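Local coordinates for protein Alpha/beta hydrolase (PDB 6KMO) that acts as an esterase or lipase of the alpha/beta hydrolase fold, probably hydrolysing carboxylic ester bonds by the serine-based chemistry usual for that family, at residues F104-G109 / V136-S141; F215-Y220 / L279-E284. The protein carries 2 engineered substitutions. All coordinates share one frame; numbering follows the deposited sequence.

Both contacts join loops and element ends of one alpha/beta hydrolase chain, and contact 1 closes along the sequence before contact 2 opens. Their centres lie 22 Å apart, and their nearest atoms are about 8 Å from each other. Contact 1 is wholly buried at the ends of the neighbouring strands 99-105 and 132-136, and it relies on a histidine-tyrosine stack with two bridging waters. Contact 2 is also largely buried but has one exposed residue, lies farther from the chain centre and borders the second subunit. It brings together the starts of helices 218-222 and 280-292 through carboxylates, a serine and backbone N-H groups, so polar and charged groups dominate where contact 1 uses an aromatic stack.

Contact 1. Residues F104-G109 / V136-S141; sequences FFHGGG and VDYTPS
The imidazole of H106 lies over one face of the Y138 ring in an offset stack, with centroids 4.2 Å apart and planes 8° from parallel. NE2 of H106 rides over the rim of the phenol, 3.4 Å from Y138 CZ. In return the hydroxyl end of Y138 sits over the imidazole, Y138 OH coming within 3.2 Å of H106 CE1. That hydroxyl donates to H106 O at 2.7 Å, reaching the carbonyl from above its plane, so ring and backbone of one residue hold the same tyrosine. In both residues CG stands between the backbone N and the carbonyl carbon (chi1 76° and 61°), which lets the two rings overlap.

Next, H106 ND1 donates to G107 O at 2.7 Å, almost in the plane of the imidazole, and this bond fixes the ring's rotation. A water links H106 NE2 to Y138 O. A second water accepts from H106 N and donates to F104 O and V136 O, bridging the strand ends, where V136 N makes a weak 3.4 Å bond to F104 O. Beside it, V136 CG2 meets the edge of the F105 ring at CE1, while helices 148-163 and 181-195 pack against F105.

H106-G109 match the HGGG motif of hormone-sensitive-lipase-like esterases, whose glycine N-H groups usually help form the oxyanion hole. The stack and the Y138 OH bond to H106 O are consistent with the 136-141 loop holding the start of that motif, while H106 ND1 braces G107 O from within it. Ordered water satisfies some of the buried polar groups.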
loop_
_atom_site.group_PDB
_atom_site.type_symbol
_atom_site.label_atom_id
_atom_site.label_comp_id
_atom_site.label_asym_id
_atom_site.label_seq_id
_atom_site.Cartn_x
_atom_site.Cartn_y
_atom_site.Cartn_z
ATOM N N PHE A 104 1.800 9.307 -18.509
ATOM C CA PHE A 104 1.925 7.871 -18.314
ATOM C C PHE A 104 3.042 7.326 -19.188
ATOM O O PHE A 104 2.966 7.404 -20.422
ATOM C CB PHE A 104 0.635 7.084 -18.554
ATOM C CG PHE A 104 0.799 5.643 -18.165
ATOM C CD1 PHE A 104 0.612 5.239 -16.858
ATOM C CD2 PHE A 104 1.282 4.724 -19.081
ATOM C CE1 PHE A 104 0.853 3.935 -16.478
ATOM C CE2 PHE A 104 1.537 3.433 -18.714
ATOM C CZ PHE A 104 1.320 3.027 -17.406
ATOM N N PHE A 105 4.070 6.762 -18.539
ATOM C CA PHE A 105 5.253 6.204 -19.177
ATOM C C PHE A 105 5.180 4.690 -19.033
ATOM O O PHE A 105 5.264 4.157 -17.925
ATOM C CB PHE A 105 6.505 6.795 -18.527
ATOM C CG PHE A 105 6.525 8.301 -18.513
ATOM C CD1 PHE A 105 6.165 9.033 -19.635
ATOM C CD2 PHE A 105 6.918 8.982 -17.388
ATOM C CE1 PHE A 105 6.181 10.418 -19.618
ATOM C CE2 PHE A 105 6.942 10.366 -17.369
ATOM C CZ PHE A 105 6.558 11.087 -18.500
ATOM N N HIS A 106 5.021 3.997 -20.154
ATOM C CA HIS A 106 4.845 2.557 -20.133
ATOM C C HIS A 106 6.162 1.832 -19.875
ATOM O O HIS A 106 7.252 2.350 -20.110
ATOM C CB HIS A 106 4.187 2.069 -21.421
ATOM C CG HIS A 106 5.081 2.026 -22.625
ATOM N ND1 HIS A 106 5.948 0.981 -22.854
ATOM C CD2 HIS A 106 5.186 2.842 -23.699
ATOM C CE1 HIS A 106 6.565 1.166 -24.004
ATOM N NE2 HIS A 106 6.125 2.290 -24.536
ATOM N N GLY A 107 6.035 0.597 -19.395
ATOM C CA GLY A 107 7.155 -0.294 -19.208
ATOM C C GLY A 107 7.323 -1.275 -20.351
ATOM O O GLY A 107 6.672 -1.197 -21.390
ATOM N N GLY A 108 8.223 -2.229 -20.131
ATOM C CA GLY A 108 8.624 -3.147 -21.176
ATOM C C GLY A 108 10.105 -3.201 -21.468
ATOM O O GLY A 108 10.505 -3.697 -22.535
ATOM N N GLY A 109 10.949 -2.715 -20.554
ATOM C CA GLY A 109 12.377 -2.849 -20.768
ATOM C C GLY A 109 12.912 -2.054 -21.927
ATOM O O GLY A 109 13.978 -2.412 -22.474
ATOM N N VAL A 136 2.596 8.642 -23.515
ATOM C CA VAL A 136 3.572 9.146 -24.483
ATOM C C VAL A 136 4.128 7.971 -25.291
ATOM O O VAL A 136 4.696 7.028 -24.731
ATOM C CB VAL A 136 4.717 9.892 -23.776
ATOM C CG1 VAL A 136 5.745 10.406 -24.794
ATOM C CG2 VAL A 136 4.175 11.040 -22.961
ATOM N N ASP A 137 4.008 8.035 -26.618
ATOM C CA ASP A 137 4.479 6.940 -27.478
ATOM C C ASP A 137 5.964 7.130 -27.798
ATOM O O ASP A 137 6.360 7.508 -28.891
ATOM C CB ASP A 137 3.638 6.857 -28.751
ATOM C CG ASP A 137 3.635 5.466 -29.377
ATOM O OD1 ASP A 137 3.608 4.434 -28.655
ATOM O OD2 ASP A 137 3.611 5.392 -30.630
ATOM N N TYR A 138 6.803 6.881 -26.801
ATOM C CA TYR A 138 8.239 7.092 -26.976
ATOM C C TYR A 138 8.839 6.029 -27.897
ATOM O O TYR A 138 8.302 4.930 -28.064
ATOM C CB TYR A 138 8.946 7.129 -25.618
ATOM C CG TYR A 138 8.878 5.886 -24.740
ATOM C CD1 TYR A 138 9.713 4.816 -24.968
ATOM C CD2 TYR A 138 8.011 5.816 -23.656
ATOM C CE1 TYR A 138 9.703 3.707 -24.136
ATOM C CE2 TYR A 138 7.986 4.719 -22.825
ATOM C CZ TYR A 138 8.839 3.661 -23.069
ATOM O OH TYR A 138 8.855 2.551 -22.261
ATOM N N THR A 139 9.962 6.366 -28.505
ATOM C CA THR A 139 10.591 5.450 -29.454
ATOM C C THR A 139 11.203 4.268 -28.714
ATOM O O THR A 139 11.952 4.477 -27.745
ATOM C CB THR A 139 11.687 6.163 -30.245
ATOM O OG1 THR A 139 11.133 7.320 -30.882
ATOM C CG2 THR A 139 12.277 5.235 -31.301
ATOM N N PRO A 140 10.924 3.030 -29.138
ATOM C CA PRO A 140 11.502 1.863 -28.460
ATOM C C PRO A 140 12.990 1.726 -28.734
ATOM O O PRO A 140 13.552 2.301 -29.670
ATOM C CB PRO A 140 10.756 0.672 -29.066
ATOM C CG PRO A 140 9.625 1.238 -29.858
ATOM C CD PRO A 140 10.002 2.631 -30.218
ATOM N N SER A 141 13.625 0.912 -27.907
ATOM C CA SER A 141 14.965 0.407 -28.143
ATOM C C SER A 141 14.889 -0.970 -28.792
ATOM O O SER A 141 13.949 -1.732 -28.544
ATOM C CB SER A 141 15.740 0.303 -26.825
ATOM O OG SER A 141 15.929 1.593 -26.241
HETATM O O HOH W 1 4.355 5.792 -22.299
HETATM O O HOH W 2 7.324 2.763 -26.933
#

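Contact 2. Residues F215-Y220 / L279-E284; sequences FDTASY and LRDEGE
S219 and D281 meet through paired torsions: OG of S219 stands between its backbone N and carbonyl carbon (chi1 56°), while CG of D281 lies anti to its carbonyl carbon (chi1 -76°). Each side chain thereby reaches the other's backbone. D281 N donates to S219 OG at 3.0 Å, and S219 N donates to D281 OD2 at 3.0 Å, approaching from above the carboxylate plane. S219 OG is also bonded to V278 O. The other oxygen, D281 OD1, is gripped side-on by R280 in a salt bridge, with NE at 2.9 Å and NH2 at 3.0 Å on the same face of the carboxylate, and also accepts a hydrogen bond from N24 ND2 of the second subunit. The guanidinium turns a face to S219 CB.

E282 OE1 comes to the edge of the Y220 ring, 3.2 Å from CE2, and L279 CD2 touches Y220 OH at 3.6 Å. Waters join T217 OG1 to E282 N and OE1, and Y220 OH to E282 OE2, which also accepts from T211 N and D212 N. T217 N-caps helix 218-222, its OG1 accepting from Y220 N.

Helix 280-292, joined here to helix 218-222, starts just after D277, in the D-x-L-R-D-E-G sequence where related esterases carry the catalytic acid. Facing the amino end of helix 218-222 and paired with R280, the D281 carboxylate is probably stabilised in its charged form.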
loop_
_atom_site.group_PDB
_atom_site.type_symbol
_atom_site.label_atom_id
_atom_site.label_comp_id
_atom_site.label_asym_id
_atom_site.label_seq_id
_atom_site.Cartn_x
_atom_site.Cartn_y
_atom_site.Cartn_z
ATOM N N PHE A 215 22.927 -5.463 -11.231
ATOM C CA PHE A 215 22.214 -6.738 -11.283
ATOM C C PHE A 215 22.556 -7.631 -10.103
ATOM O O PHE A 215 22.404 -8.858 -10.185
ATOM C CB PHE A 215 22.507 -7.432 -12.615
ATOM C CG PHE A 215 22.333 -6.515 -13.785
ATOM C CD1 PHE A 215 21.060 -6.191 -14.212
ATOM C CD2 PHE A 215 23.415 -5.926 -14.406
ATOM C CE1 PHE A 215 20.869 -5.326 -15.250
ATOM C CE2 PHE A 215 23.232 -5.046 -15.451
ATOM C CZ PHE A 215 21.945 -4.737 -15.866
ATOM N N ASP A 216 22.928 -7.017 -8.982
ATOM C CA ASP A 216 23.535 -7.727 -7.862
ATOM C C ASP A 216 22.880 -7.440 -6.522
ATOM O O ASP A 216 23.465 -7.770 -5.485
ATOM C CB ASP A 216 25.025 -7.388 -7.784
ATOM C CG ASP A 216 25.291 -5.870 -7.713
ATOM O OD1 ASP A 216 26.480 -5.494 -7.580
ATOM O OD2 ASP A 216 24.340 -5.042 -7.792
ATOM N N THR A 217 21.701 -6.831 -6.496
ATOM C CA THR A 217 20.993 -6.690 -5.231
ATOM C C THR A 217 20.516 -8.060 -4.743
ATOM O O THR A 217 20.441 -9.037 -5.496
ATOM C CB THR A 217 19.795 -5.736 -5.380
ATOM O OG1 THR A 217 18.849 -6.310 -6.276
ATOM C CG2 THR A 217 20.251 -4.376 -5.901
ATOM N N ALA A 218 20.148 -8.119 -3.463
ATOM C CA ALA A 218 19.655 -9.380 -2.921
ATOM C C ALA A 218 18.421 -9.865 -3.672
ATOM O O ALA A 218 18.283 -11.058 -3.958
ATOM C CB ALA A 218 19.377 -9.245 -1.422
ATOM N N SER A 219 17.505 -8.956 -4.017
ATOM C CA SER A 219 16.325 -9.398 -4.743
ATOM C C SER A 219 16.669 -9.853 -6.159
ATOM O O SER A 219 16.042 -10.783 -6.673
ATOM C CB SER A 219 15.235 -8.323 -4.739
ATOM O OG SER A 219 15.692 -7.077 -5.272
ATOM N N TYR A 220 17.664 -9.238 -6.798
ATOM C CA TYR A 220 18.093 -9.718 -8.104
ATOM C C TYR A 220 18.560 -11.160 -8.021
ATOM O O TYR A 220 18.270 -11.968 -8.914
ATOM C CB TYR A 220 19.220 -8.836 -8.645
ATOM C CG TYR A 220 18.843 -7.970 -9.826
ATOM C CD1 TYR A 220 18.645 -8.513 -11.085
ATOM C CD2 TYR A 220 18.691 -6.599 -9.678
ATOM C CE1 TYR A 220 18.298 -7.713 -12.173
ATOM C CE2 TYR A 220 18.343 -5.795 -10.745
ATOM C CZ TYR A 220 18.145 -6.347 -11.983
ATOM O OH TYR A 220 17.825 -5.529 -13.044
ATOM N N LEU A 279 13.710 -6.277 -9.150
ATOM C CA LEU A 279 13.822 -4.834 -8.991
ATOM C C LEU A 279 13.367 -4.339 -7.626
ATOM O O LEU A 279 13.479 -3.147 -7.341
ATOM C CB LEU A 279 12.986 -4.134 -10.063
ATOM C CG LEU A 279 13.307 -4.487 -11.513
ATOM C CD1 LEU A 279 12.324 -3.757 -12.403
ATOM C CD2 LEU A 279 14.744 -4.187 -11.862
ATOM N N ARG A 280 12.850 -5.211 -6.763
ATOM C CA ARG A 280 12.273 -4.748 -5.505
ATOM C C ARG A 280 13.257 -3.906 -4.703
ATOM O O ARG A 280 12.939 -2.798 -4.263
ATOM C CB ARG A 280 11.856 -5.959 -4.679
ATOM C CG ARG A 280 11.222 -5.622 -3.359
ATOM C CD ARG A 280 11.189 -6.860 -2.490
ATOM N NE ARG A 280 12.513 -7.217 -2.017
ATOM C CZ ARG A 280 12.828 -8.395 -1.481
ATOM N NH1 ARG A 280 11.939 -9.366 -1.399
ATOM N NH2 ARG A 280 14.051 -8.586 -1.016
ATOM N N ASP A 281 14.462 -4.423 -4.498
ATOM C CA ASP A 281 15.374 -3.772 -3.568
ATOM C C ASP A 281 15.819 -2.404 -4.076
ATOM O O ASP A 281 15.899 -1.450 -3.291
ATOM C CB ASP A 281 16.567 -4.670 -3.282
ATOM C CG ASP A 281 16.240 -5.808 -2.345
ATOM O OD1 ASP A 281 15.119 -5.868 -1.785
ATOM O OD2 ASP A 281 17.160 -6.631 -2.152
ATOM N N GLU A 282 16.080 -2.269 -5.384
ATOM C CA GLU A 282 16.505 -0.970 -5.898
ATOM C C GLU A 282 15.374 0.048 -5.842
ATOM O O GLU A 282 15.626 1.255 -5.710
ATOM C CB GLU A 282 17.071 -1.107 -7.311
ATOM C CG GLU A 282 16.057 -1.340 -8.422
ATOM C CD GLU A 282 16.712 -1.875 -9.664
ATOM O OE1 GLU A 282 17.350 -2.944 -9.554
ATOM O OE2 GLU A 282 16.591 -1.240 -10.744
ATOM N N GLY A 283 14.127 -0.401 -5.953
ATOM C CA GLY A 283 13.012 0.517 -5.817
ATOM C C GLY A 283 12.868 1.012 -4.393
ATOM O O GLY A 283 12.704 2.211 -4.148
ATOM N N GLU A 284 12.941 0.091 -3.421
ATOM C CA GLU A 284 12.871 0.487 -2.012
ATOM C C GLU A 284 14.069 1.342 -1.613
ATOM O O GLU A 284 13.913 2.331 -0.886
ATOM C CB GLU A 284 12.723 -0.760 -1.142
ATOM C CG GLU A 284 11.432 -1.501 -1.470
ATOM C CD GLU A 284 11.123 -2.712 -0.626
ATOM O OE1 GLU A 284 11.834 -3.005 0.366
ATOM O OE2 GLU A 284 10.113 -3.380 -0.957
HETATM O O HOH W 3 16.896 -4.506 -7.285
HETATM O O HOH W 4 19.942 -5.672 -1.751
HETATM O O HOH W 5 17.773 -2.823 -12.833
#